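Local coordinates for protein CsuC (Acinetobacter baumannii, PDB 6FJY) that probably acts as the periplasmic chaperone of archaic Csu pili, holding pilus subunits such as the tip adhesin CsuE by donor-strand complementation before assembly, at residues L144-S152 with L163-A173; A1-Y9 with A20-A31. All coordinates share one frame; numbering follows the deposited sequence.

Contact 1: residues L144-S152 with L163-A173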
loop_
_atom_site.group_PDB
_atom_site.type_symbol
_atom_site.label_atom_id
_atom_site.label_comp_id
_atom_site.label_asym_id
_atom_site.label_seq_id
_atom_site.Cartn_x
_atom_site.Cartn_y
_atom_site.Cartn_z
ATOM N N LEU A 144 13.495 20.540 7.449
ATOM C CA LEU A 144 12.263 20.846 6.736
ATOM C C LEU A 144 11.632 19.618 6.088
ATOM O O LEU A 144 10.792 19.770 5.196
ATOM C CB LEU A 144 12.518 21.917 5.674
ATOM C CG LEU A 144 12.766 23.384 6.031
ATOM C CD1 LEU A 144 13.395 23.593 7.398
ATOM C CD2 LEU A 144 13.649 23.989 4.960
ATOM N N ALA A 145 12.050 18.414 6.486
ATOM C CA ALA A 145 11.477 17.158 5.990
ATOM C C ALA A 145 10.193 16.820 6.761
ATOM O O ALA A 145 10.057 15.780 7.408
ATOM C CB ALA A 145 12.502 16.035 6.085
ATOM N N LYS A 146 9.257 17.761 6.695
ATOM C CA LYS A 146 7.973 17.694 7.375
ATOM C C LYS A 146 7.081 18.769 6.781
ATOM O O LYS A 146 7.559 19.624 6.029
ATOM C CB LYS A 146 8.133 17.905 8.887
ATOM C CG LYS A 146 8.762 19.263 9.224
ATOM C CD LYS A 146 9.031 19.418 10.712
ATOM C CE LYS A 146 7.752 19.420 11.528
ATOM N NZ LYS A 146 8.057 19.530 12.988
ATOM N N PRO A 147 5.777 18.709 7.018
ATOM C CA PRO A 147 4.919 19.829 6.621
ATOM C C PRO A 147 4.986 20.967 7.629
ATOM O O PRO A 147 5.028 20.742 8.838
ATOM C CB PRO A 147 3.520 19.206 6.566
ATOM C CG PRO A 147 3.583 18.041 7.497
ATOM C CD PRO A 147 4.997 17.510 7.373
ATOM N N VAL A 148 5.006 22.197 7.116
ATOM C CA VAL A 148 4.957 23.416 7.924
ATOM C C VAL A 148 3.793 24.241 7.399
ATOM O O VAL A 148 3.899 24.856 6.329
ATOM C CB VAL A 148 6.262 24.228 7.864
ATOM C CG1 VAL A 148 6.136 25.471 8.714
ATOM C CG2 VAL A 148 7.452 23.396 8.330
ATOM N N LEU A 149 2.693 24.268 8.141
ATOM C CA LEU A 149 1.426 24.723 7.586
ATOM C C LEU A 149 0.996 26.052 8.191
ATOM O O LEU A 149 1.075 26.258 9.406
ATOM C CB LEU A 149 0.322 23.675 7.785
ATOM C CG LEU A 149 0.592 22.296 7.184
ATOM C CD1 LEU A 149 -0.612 21.371 7.326
ATOM C CD2 LEU A 149 0.984 22.420 5.725
ATOM N N GLN A 150 0.516 26.934 7.320
ATOM C CA GLN A 150 -0.072 28.205 7.701
ATOM C C GLN A 150 -1.406 28.350 6.990
ATOM O O GLN A 150 -1.628 27.769 5.927
ATOM C CB GLN A 150 0.853 29.371 7.335
ATOM C CG GLN A 150 1.902 29.663 8.372
ATOM C CD GLN A 150 2.967 30.596 7.863
ATOM O OE1 GLN A 150 2.748 31.349 6.915
ATOM N NE2 GLN A 150 4.144 30.527 8.470
ATOM N N TRP A 151 -2.306 29.096 7.613
ATOM C CA TRP A 151 -3.630 29.335 7.071
ATOM C C TRP A 151 -3.916 30.831 7.037
ATOM O O TRP A 151 -3.215 31.641 7.647
ATOM C CB TRP A 151 -4.719 28.601 7.868
ATOM C CG TRP A 151 -4.981 29.163 9.232
ATOM C CD1 TRP A 151 -4.313 28.871 10.376
ATOM C CD2 TRP A 151 -6.010 30.089 9.592
ATOM N NE1 TRP A 151 -4.856 29.554 11.429
ATOM C CE2 TRP A 151 -5.897 30.317 10.974
ATOM C CE3 TRP A 151 -7.012 30.749 8.880
ATOM C CZ2 TRP A 151 -6.742 31.187 11.661
ATOM C CZ3 TRP A 151 -7.852 31.611 9.561
ATOM C CH2 TRP A 151 -7.712 31.821 10.937
ATOM N N SER A 152 -4.952 31.177 6.281
ATOM C CA SER A 152 -5.500 32.515 6.125
ATOM C C SER A 152 -6.827 32.366 5.403
ATOM O O SER A 152 -7.004 31.448 4.596
ATOM C CB SER A 152 -4.560 33.450 5.349
ATOM O OG SER A 152 -4.585 33.173 3.961
ATOM N N LEU A 163 -10.789 28.987 2.549
ATOM C CA LEU A 163 -9.678 28.773 3.462
ATOM C C LEU A 163 -8.427 28.466 2.654
ATOM O O LEU A 163 -8.440 27.581 1.795
ATOM C CB LEU A 163 -9.964 27.625 4.432
ATOM C CG LEU A 163 -8.789 27.226 5.338
ATOM C CD1 LEU A 163 -8.359 28.365 6.222
ATOM C CD2 LEU A 163 -9.107 25.988 6.164
ATOM N N TYR A 164 -7.346 29.179 2.948
ATOM C CA TYR A 164 -6.065 28.990 2.282
ATOM C C TYR A 164 -5.119 28.279 3.243
ATOM O O TYR A 164 -4.978 28.695 4.397
ATOM C CB TYR A 164 -5.462 30.333 1.852
ATOM C CG TYR A 164 -6.185 31.061 0.730
ATOM C CD1 TYR A 164 -7.435 31.637 0.933
ATOM C CD2 TYR A 164 -5.597 31.209 -0.516
ATOM C CE1 TYR A 164 -8.089 32.315 -0.088
ATOM C CE2 TYR A 164 -6.238 31.884 -1.534
ATOM C CZ TYR A 164 -7.480 32.438 -1.321
ATOM O OH TYR A 164 -8.108 33.110 -2.347
ATOM N N LEU A 165 -4.472 27.217 2.766
ATOM C CA LEU A 165 -3.470 26.489 3.531
ATOM C C LEU A 165 -2.154 26.512 2.769
ATOM O O LEU A 165 -2.118 26.198 1.576
ATOM C CB LEU A 165 -3.909 25.047 3.784
ATOM C CG LEU A 165 -4.545 24.715 5.136
ATOM C CD1 LEU A 165 -5.280 25.894 5.695
ATOM C CD2 LEU A 165 -5.486 23.519 4.996
ATOM N N LYS A 166 -1.080 26.887 3.452
ATOM C CA LYS A 166 0.234 26.946 2.835
ATOM C C LYS A 166 1.164 25.965 3.533
ATOM O O LYS A 166 1.129 25.823 4.755
ATOM C CB LYS A 166 0.829 28.361 2.891
ATOM C CG LYS A 166 2.222 28.442 2.287
ATOM C CD LYS A 166 2.830 29.835 2.381
ATOM C CE LYS A 166 2.133 30.843 1.500
ATOM N NZ LYS A 166 2.666 32.211 1.785
ATOM N N ASN A 167 1.953 25.254 2.741
ATOM C CA ASN A 167 2.968 24.348 3.248
ATOM C C ASN A 167 4.333 24.908 2.868
ATOM O O ASN A 167 4.652 25.020 1.680
ATOM C CB ASN A 167 2.771 22.948 2.668
ATOM C CG ASN A 167 3.544 21.902 3.411
ATOM O OD1 ASN A 167 4.469 22.211 4.158
ATOM N ND2 ASN A 167 3.177 20.640 3.204
ATOM N N ASN A 168 5.131 25.255 3.876
ATOM C CA ASN A 168 6.501 25.726 3.688
ATOM C C ASN A 168 7.535 24.630 3.895
ATOM O O ASN A 168 8.736 24.903 3.814
ATOM C CB ASN A 168 6.772 26.905 4.609
ATOM C CG ASN A 168 5.825 28.045 4.353
ATOM O OD1 ASN A 168 5.698 28.516 3.221
ATOM N ND2 ASN A 168 5.126 28.481 5.394
ATOM N N GLY A 169 7.096 23.420 4.250
ATOM C CA GLY A 169 7.992 22.298 4.403
ATOM C C GLY A 169 8.247 21.567 3.096
ATOM O O GLY A 169 7.589 21.786 2.086
ATOM N N GLN A 170 9.228 20.666 3.142
ATOM C CA GLN A 170 9.631 19.874 1.991
ATOM C C GLN A 170 8.837 18.577 1.852
ATOM O O GLN A 170 9.108 17.804 0.925
ATOM C CB GLN A 170 11.127 19.547 2.075
ATOM C CG GLN A 170 12.074 20.754 2.176
ATOM C CD GLN A 170 12.353 21.432 0.831
ATOM O OE1 GLN A 170 11.710 21.146 -0.179
ATOM N NE2 GLN A 170 13.348 22.306 0.816
ATOM N N LYS A 171 7.887 18.300 2.754
ATOM C CA LYS A 171 7.039 17.114 2.649
ATOM C C LYS A 171 5.572 17.522 2.727
ATOM O O LYS A 171 5.224 18.569 3.278
ATOM C CB LYS A 171 7.325 16.074 3.732
ATOM C CG LYS A 171 8.648 15.343 3.574
ATOM C CD LYS A 171 8.725 14.139 4.488
ATOM C CE LYS A 171 7.993 12.933 3.884
ATOM N NZ LYS A 171 6.522 13.068 3.973
ATOM N N PHE A 172 4.721 16.698 2.122
ATOM C CA PHE A 172 3.286 16.950 2.072
ATOM C C PHE A 172 2.622 16.704 3.427
ATOM O O PHE A 172 3.135 15.991 4.292
ATOM C CB PHE A 172 2.612 16.061 1.024
ATOM C CG PHE A 172 2.585 14.593 1.390
ATOM C CD1 PHE A 172 3.695 13.787 1.166
ATOM C CD2 PHE A 172 1.463 14.027 1.978
ATOM C CE1 PHE A 172 3.679 12.432 1.500
ATOM C CE2 PHE A 172 1.438 12.668 2.320
ATOM C CZ PHE A 172 2.551 11.871 2.083
ATOM N N ALA A 173 1.439 17.289 3.575
ATOM C CA ALA A 173 0.540 17.031 4.685
ATOM C C ALA A 173 -0.748 16.440 4.126
ATOM O O ALA A 173 -1.279 16.940 3.130
ATOM C CB ALA A 173 0.236 18.309 5.470
#
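Gln-150 and Lys-166 form an antiparallel hydrogen-bonded pair in the hairpin of strands 149-154 and 162-167: Gln-150 N gives to Lys-166 O at 2.9 Å, and Lys-166 N returns the bond to Gln-150 O at 2.7 Å. The side chain of Gln-150 leaves the sheet on the face it shares with Lys-166, Ser-152 and Tyr-164. Its CG stands anti to the carbonyl carbon (chi1 -85°) and the chain runs on extended, which carries the amide to that of Asn-168. The two side chains cross at about a right angle with amide planes 68° apart, and Gln-150 NE2 comes no nearer than 3.8 Å to Asn-168 ND2, so this is packing of polar ends. Asn-168 is held through its backbone, its N donating to Val-148 O at 2.8 Å.

Leu-149 faces the other way, into the sandwich, and its two methyl groups divide the work. CD2 lies against the amide carbon CG of Asn-167, 3.5 Å off, while CD1 meets Ala-173 CB; Ile-236 and Val-197 add further apolar contact. Beside it, Asn-167 OD1 takes Val-148 N at 3.0 Å and Gly-169 N at 2.9 Å, the two donors arriving from opposite faces of the amide. The second bond makes an Asx turn. Asn-167 ND2 gives to Lys-171 O, further along the same segment, and to Val-197 O on strand 195-197.

Past strand 163-167 the pairing gives way to single links such as Gln-170 N to Leu-144 O. The buried amide of Asn-167 therefore has several bonds fixing its rotation, and it ties the chain leaving the hairpin to the approach of strand 149-152, while Leu-149 CD2 covers one face of that amide, the face from which Val-148 N also comes.

Contact 2: residues A1-Y9 with A20-A31; sequences ATFLIWPIY and AVWLQNTGKTDA
Trp-6 carries its CG between the backbone N and the carbonyl carbon (chi1 63°), whereas Trp-22 turns its CG anti to the carbonyl carbon (chi1 -66°); the two indoles of this antiparallel pair thus lie side by side. Trp-22 CD1 sits over one face of the Trp-6 ring, near its rim, 3.3 Å from Trp-6 CZ2, with the planes oblique at 36°. Below them Trp-22 N donates to Trp-6 O at 2.7 Å. On the same face Leu-4 CD2 rests alongside Gln-24 CB at 3.6 Å. Phe-3, Ile-5 and Leu-23 point to the other face, where Leu-23 CD2 touches Phe-3 CZ at 3.5 Å and Ile-5 CG1 at 3.6 Å, in an interior to which Tyr-116 and Val-92 also contribute. At the N-terminal end the hydroxyls Thr-2 OG1 and Thr-26 OG1 are hydrogen-bonded at 2.9 Å, next to the Asx turn in which Asn-25 OD1 accepts from Gly-27 N. The two faces are thus put to different uses: the inner one is largely apolar, in the core of the PapD-like N-terminal domain, while Leu-4, Trp-6 and Gln-24 reach the neighbouring protein chain, Gln-24 through a weak hydrogen bond, consistent with a share in subunit binding.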
loop_
_atom_site.group_PDB
_atom_site.type_symbol
_atom_site.label_atom_id
_atom_site.label_comp_id
_atom_site.label_asym_id
_atom_site.label_seq_id
_atom_site.Cartn_x
_atom_site.Cartn_y
_atom_site.Cartn_z
ATOM N N ALA A 1 -15.884 -8.265 -11.707
ATOM C CA ALA A 1 -14.484 -8.592 -11.443
ATOM C C ALA A 1 -13.984 -7.932 -10.158
ATOM O O ALA A 1 -14.060 -6.710 -10.008
ATOM C CB ALA A 1 -13.614 -8.173 -12.621
ATOM N N THR A 2 -13.423 -8.741 -9.259
ATOM C CA THR A 2 -12.919 -8.252 -7.982
ATOM C C THR A 2 -11.439 -7.936 -8.146
ATOM O O THR A 2 -10.611 -8.842 -8.284
ATOM C CB THR A 2 -13.124 -9.285 -6.876
ATOM O OG1 THR A 2 -12.271 -10.414 -7.108
ATOM C CG2 THR A 2 -14.575 -9.751 -6.827
ATOM N N PHE A 3 -11.112 -6.648 -8.099
ATOM C CA PHE A 3 -9.760 -6.155 -8.286
ATOM C C PHE A 3 -9.137 -5.772 -6.949
ATOM O O PHE A 3 -9.769 -5.124 -6.111
ATOM C CB PHE A 3 -9.770 -4.949 -9.214
ATOM C CG PHE A 3 -8.500 -4.746 -9.940
ATOM C CD1 PHE A 3 -7.986 -5.752 -10.734
ATOM C CD2 PHE A 3 -7.825 -3.540 -9.856
ATOM C CE1 PHE A 3 -6.805 -5.571 -11.421
ATOM C CE2 PHE A 3 -6.643 -3.348 -10.541
ATOM C CZ PHE A 3 -6.130 -4.368 -11.325
ATOM N N LEU A 4 -7.881 -6.156 -6.781
ATOM C CA LEU A 4 -7.071 -5.841 -5.617
ATOM C C LEU A 4 -5.798 -5.149 -6.086
ATOM O O LEU A 4 -5.047 -5.709 -6.892
ATOM C CB LEU A 4 -6.764 -7.123 -4.839
ATOM C CG LEU A 4 -5.807 -7.152 -3.661
ATOM C CD1 LEU A 4 -6.307 -8.162 -2.666
ATOM C CD2 LEU A 4 -4.436 -7.546 -4.139
ATOM N N ILE A 5 -5.579 -3.922 -5.624
ATOM C CA ILE A 5 -4.416 -3.131 -6.008
ATOM C C ILE A 5 -3.789 -2.543 -4.745
ATOM O O ILE A 5 -4.465 -1.859 -3.970
ATOM C CB ILE A 5 -4.770 -2.028 -7.027
ATOM C CG1 ILE A 5 -3.584 -1.093 -7.229
ATOM C CG2 ILE A 5 -6.009 -1.260 -6.604
ATOM C CD1 ILE A 5 -3.804 -0.103 -8.327
ATOM N N TRP A 6 -2.503 -2.827 -4.536
ATOM C CA TRP A 6 -1.747 -2.373 -3.375
ATOM C C TRP A 6 -0.277 -2.304 -3.752
ATOM O O TRP A 6 0.175 -3.060 -4.623
ATOM C CB TRP A 6 -1.909 -3.309 -2.166
ATOM C CG TRP A 6 -1.369 -4.680 -2.419
ATOM C CD1 TRP A 6 -1.928 -5.642 -3.196
ATOM C CD2 TRP A 6 -0.153 -5.240 -1.898
ATOM N NE1 TRP A 6 -1.138 -6.767 -3.203
ATOM C CE2 TRP A 6 -0.046 -6.548 -2.405
ATOM C CE3 TRP A 6 0.854 -4.759 -1.055
ATOM C CZ2 TRP A 6 1.013 -7.393 -2.085
ATOM C CZ3 TRP A 6 1.919 -5.595 -0.745
ATOM C CH2 TRP A 6 1.987 -6.901 -1.259
ATOM N N PRO A 7 0.499 -1.420 -3.107
ATOM C CA PRO A 7 -0.032 -0.461 -2.124
ATOM C C PRO A 7 -0.698 0.781 -2.728
ATOM O O PRO A 7 -0.375 1.196 -3.842
ATOM C CB PRO A 7 1.212 -0.077 -1.304
ATOM C CG PRO A 7 2.358 -0.266 -2.233
ATOM C CD PRO A 7 1.971 -1.428 -3.145
ATOM N N ILE A 8 -1.663 1.343 -1.987
ATOM C CA ILE A 8 -2.338 2.565 -2.416
ATOM C C ILE A 8 -1.631 3.839 -1.944
ATOM O O ILE A 8 -2.068 4.943 -2.302
ATOM C CB ILE A 8 -3.806 2.539 -1.947
ATOM C CG1 ILE A 8 -3.882 2.233 -0.463
ATOM C CG2 ILE A 8 -4.618 1.480 -2.735
ATOM C CD1 ILE A 8 -5.306 2.103 0.029
ATOM N N TYR A 9 -0.547 3.721 -1.166
ATOM C CA TYR A 9 0.324 4.850 -0.825
ATOM C C TYR A 9 1.761 4.502 -1.180
ATOM O O TYR A 9 2.623 4.410 -0.303
ATOM C CB TYR A 9 0.214 5.216 0.655
ATOM C CG TYR A 9 -1.166 5.648 1.095
ATOM C CD1 TYR A 9 -1.773 6.776 0.558
ATOM C CD2 TYR A 9 -1.868 4.923 2.037
ATOM C CE1 TYR A 9 -3.042 7.180 0.969
ATOM C CE2 TYR A 9 -3.132 5.312 2.448
ATOM C CZ TYR A 9 -3.714 6.437 1.909
ATOM O OH TYR A 9 -4.969 6.808 2.320
ATOM N N ALA A 20 7.204 -1.128 -6.789
ATOM C CA ALA A 20 6.236 -2.037 -7.387
ATOM C C ALA A 20 4.862 -1.855 -6.755
ATOM O O ALA A 20 4.741 -1.593 -5.554
ATOM C CB ALA A 20 6.689 -3.505 -7.238
ATOM N N VAL A 21 3.832 -1.996 -7.581
ATOM C CA VAL A 21 2.445 -2.067 -7.142
ATOM C C VAL A 21 1.863 -3.348 -7.714
ATOM O O VAL A 21 2.125 -3.685 -8.872
ATOM C CB VAL A 21 1.623 -0.842 -7.583
ATOM C CG1 VAL A 21 0.154 -1.058 -7.270
ATOM C CG2 VAL A 21 2.125 0.431 -6.866
ATOM N N TRP A 22 1.134 -4.091 -6.889
ATOM C CA TRP A 22 0.596 -5.377 -7.297
ATOM C C TRP A 22 -0.832 -5.223 -7.787
ATOM O O TRP A 22 -1.626 -4.470 -7.216
ATOM C CB TRP A 22 0.673 -6.377 -6.149
ATOM C CG TRP A 22 2.082 -6.687 -5.796
ATOM C CD1 TRP A 22 2.754 -6.270 -4.693
ATOM C CD2 TRP A 22 3.010 -7.459 -6.565
ATOM N NE1 TRP A 22 4.044 -6.739 -4.718
ATOM C CE2 TRP A 22 4.227 -7.474 -5.857
ATOM C CE3 TRP A 22 2.927 -8.154 -7.772
ATOM C CZ2 TRP A 22 5.355 -8.146 -6.321
ATOM C CZ3 TRP A 22 4.050 -8.833 -8.227
ATOM C CH2 TRP A 22 5.248 -8.812 -7.510
ATOM N N LEU A 23 -1.137 -5.926 -8.871
ATOM C CA LEU A 23 -2.472 -5.989 -9.449
ATOM C C LEU A 23 -2.897 -7.447 -9.419
ATOM O O LEU A 23 -2.276 -8.283 -10.086
ATOM C CB LEU A 23 -2.445 -5.484 -10.889
ATOM C CG LEU A 23 -2.141 -3.993 -11.027
ATOM C CD1 LEU A 23 -2.146 -3.565 -12.491
ATOM C CD2 LEU A 23 -3.089 -3.155 -10.182
ATOM N N GLN A 24 -3.948 -7.749 -8.657
ATOM C CA GLN A 24 -4.384 -9.118 -8.454
ATOM C C GLN A 24 -5.892 -9.235 -8.658
ATOM O O GLN A 24 -6.671 -8.487 -8.062
ATOM C CB GLN A 24 -3.964 -9.602 -7.060
ATOM C CG GLN A 24 -4.168 -11.097 -6.830
ATOM C CD GLN A 24 -3.415 -11.572 -5.614
ATOM O OE1 GLN A 24 -2.778 -10.776 -4.925
ATOM N NE2 GLN A 24 -3.469 -12.865 -5.346
ATOM N N ASN A 25 -6.286 -10.154 -9.534
ATOM C CA ASN A 25 -7.686 -10.474 -9.810
ATOM C C ASN A 25 -8.046 -11.737 -9.039
ATOM O O ASN A 25 -7.578 -12.832 -9.380
ATOM C CB ASN A 25 -7.910 -10.674 -11.309
ATOM C CG ASN A 25 -9.377 -10.841 -11.676
ATOM O OD1 ASN A 25 -10.181 -11.369 -10.907
ATOM N ND2 ASN A 25 -9.724 -10.404 -12.879
ATOM N N THR A 26 -8.883 -11.590 -8.014
ATOM C CA THR A 26 -9.379 -12.720 -7.239
ATOM C C THR A 26 -10.768 -13.181 -7.670
ATOM O O THR A 26 -11.297 -14.138 -7.089
ATOM C CB THR A 26 -9.380 -12.380 -5.746
ATOM O OG1 THR A 26 -9.963 -11.084 -5.553
ATOM C CG2 THR A 26 -7.959 -12.414 -5.191
ATOM N N GLY A 27 -11.367 -12.527 -8.663
ATOM C CA GLY A 27 -12.671 -12.904 -9.161
ATOM C C GLY A 27 -12.599 -14.065 -10.135
ATOM O O GLY A 27 -11.601 -14.780 -10.237
ATOM N N LYS A 28 -13.714 -14.289 -10.823
ATOM C CA LYS A 28 -13.789 -15.333 -11.836
ATOM C C LYS A 28 -13.818 -14.796 -13.262
ATOM O O LYS A 28 -13.769 -15.590 -14.206
ATOM C CB LYS A 28 -15.014 -16.217 -11.579
ATOM C CG LYS A 28 -14.934 -17.003 -10.274
ATOM C CD LYS A 28 -16.062 -18.014 -10.164
ATOM C CE LYS A 28 -16.008 -18.784 -8.851
ATOM N NZ LYS A 28 -14.786 -19.629 -8.739
ATOM N N THR A 29 -13.852 -13.480 -13.444
ATOM C CA THR A 29 -13.879 -12.864 -14.762
ATOM C C THR A 29 -12.595 -12.077 -14.996
ATOM O O THR A 29 -12.008 -11.528 -14.063
ATOM C CB THR A 29 -15.094 -11.934 -14.928
ATOM O OG1 THR A 29 -15.035 -10.881 -13.954
ATOM C CG2 THR A 29 -16.426 -12.714 -14.799
ATOM N N ASP A 30 -12.158 -12.046 -16.255
ATOM C CA ASP A 30 -10.987 -11.275 -16.633
ATOM C C ASP A 30 -11.293 -9.779 -16.606
ATOM O O ASP A 30 -12.449 -9.350 -16.679
ATOM C CB ASP A 30 -10.497 -11.676 -18.025
ATOM C CG ASP A 30 -10.183 -13.154 -18.127
ATOM O OD1 ASP A 30 -10.203 -13.826 -17.081
ATOM O OD2 ASP A 30 -9.908 -13.634 -19.245
ATOM N N ALA A 31 -10.223 -8.981 -16.510
ATOM C CA ALA A 31 -10.309 -7.526 -16.496
ATOM C C ALA A 31 -9.144 -6.938 -17.281
ATOM O O ALA A 31 -8.073 -7.538 -17.378
ATOM C CB ALA A 31 -10.293 -6.978 -15.068
#

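How the contacts relate
From the N terminus, contact 2 comes first: segment 1-9 runs through strand 3-6, and the chain returns antiparallel along strand 18-25, closing a short loop over residues 10-19. Contact 1 opens much later and closes the turn of hairpin 149-154/162-167. The two stand in series, neither enclosing nor crossing the other, on opposite sides of the chain's centre with their own centres about 34 Å apart. Contact 2 joins two strands of the large sheet of the PapD-like N-terminal domain; contact 1 joins two of the five-strand sheet of the C-terminal half. Their nearest atoms are about 7 Å apart, where Tyr-9 makes a cation-pi contact with Arg-174 and Phe-172 stacks on Phe-121.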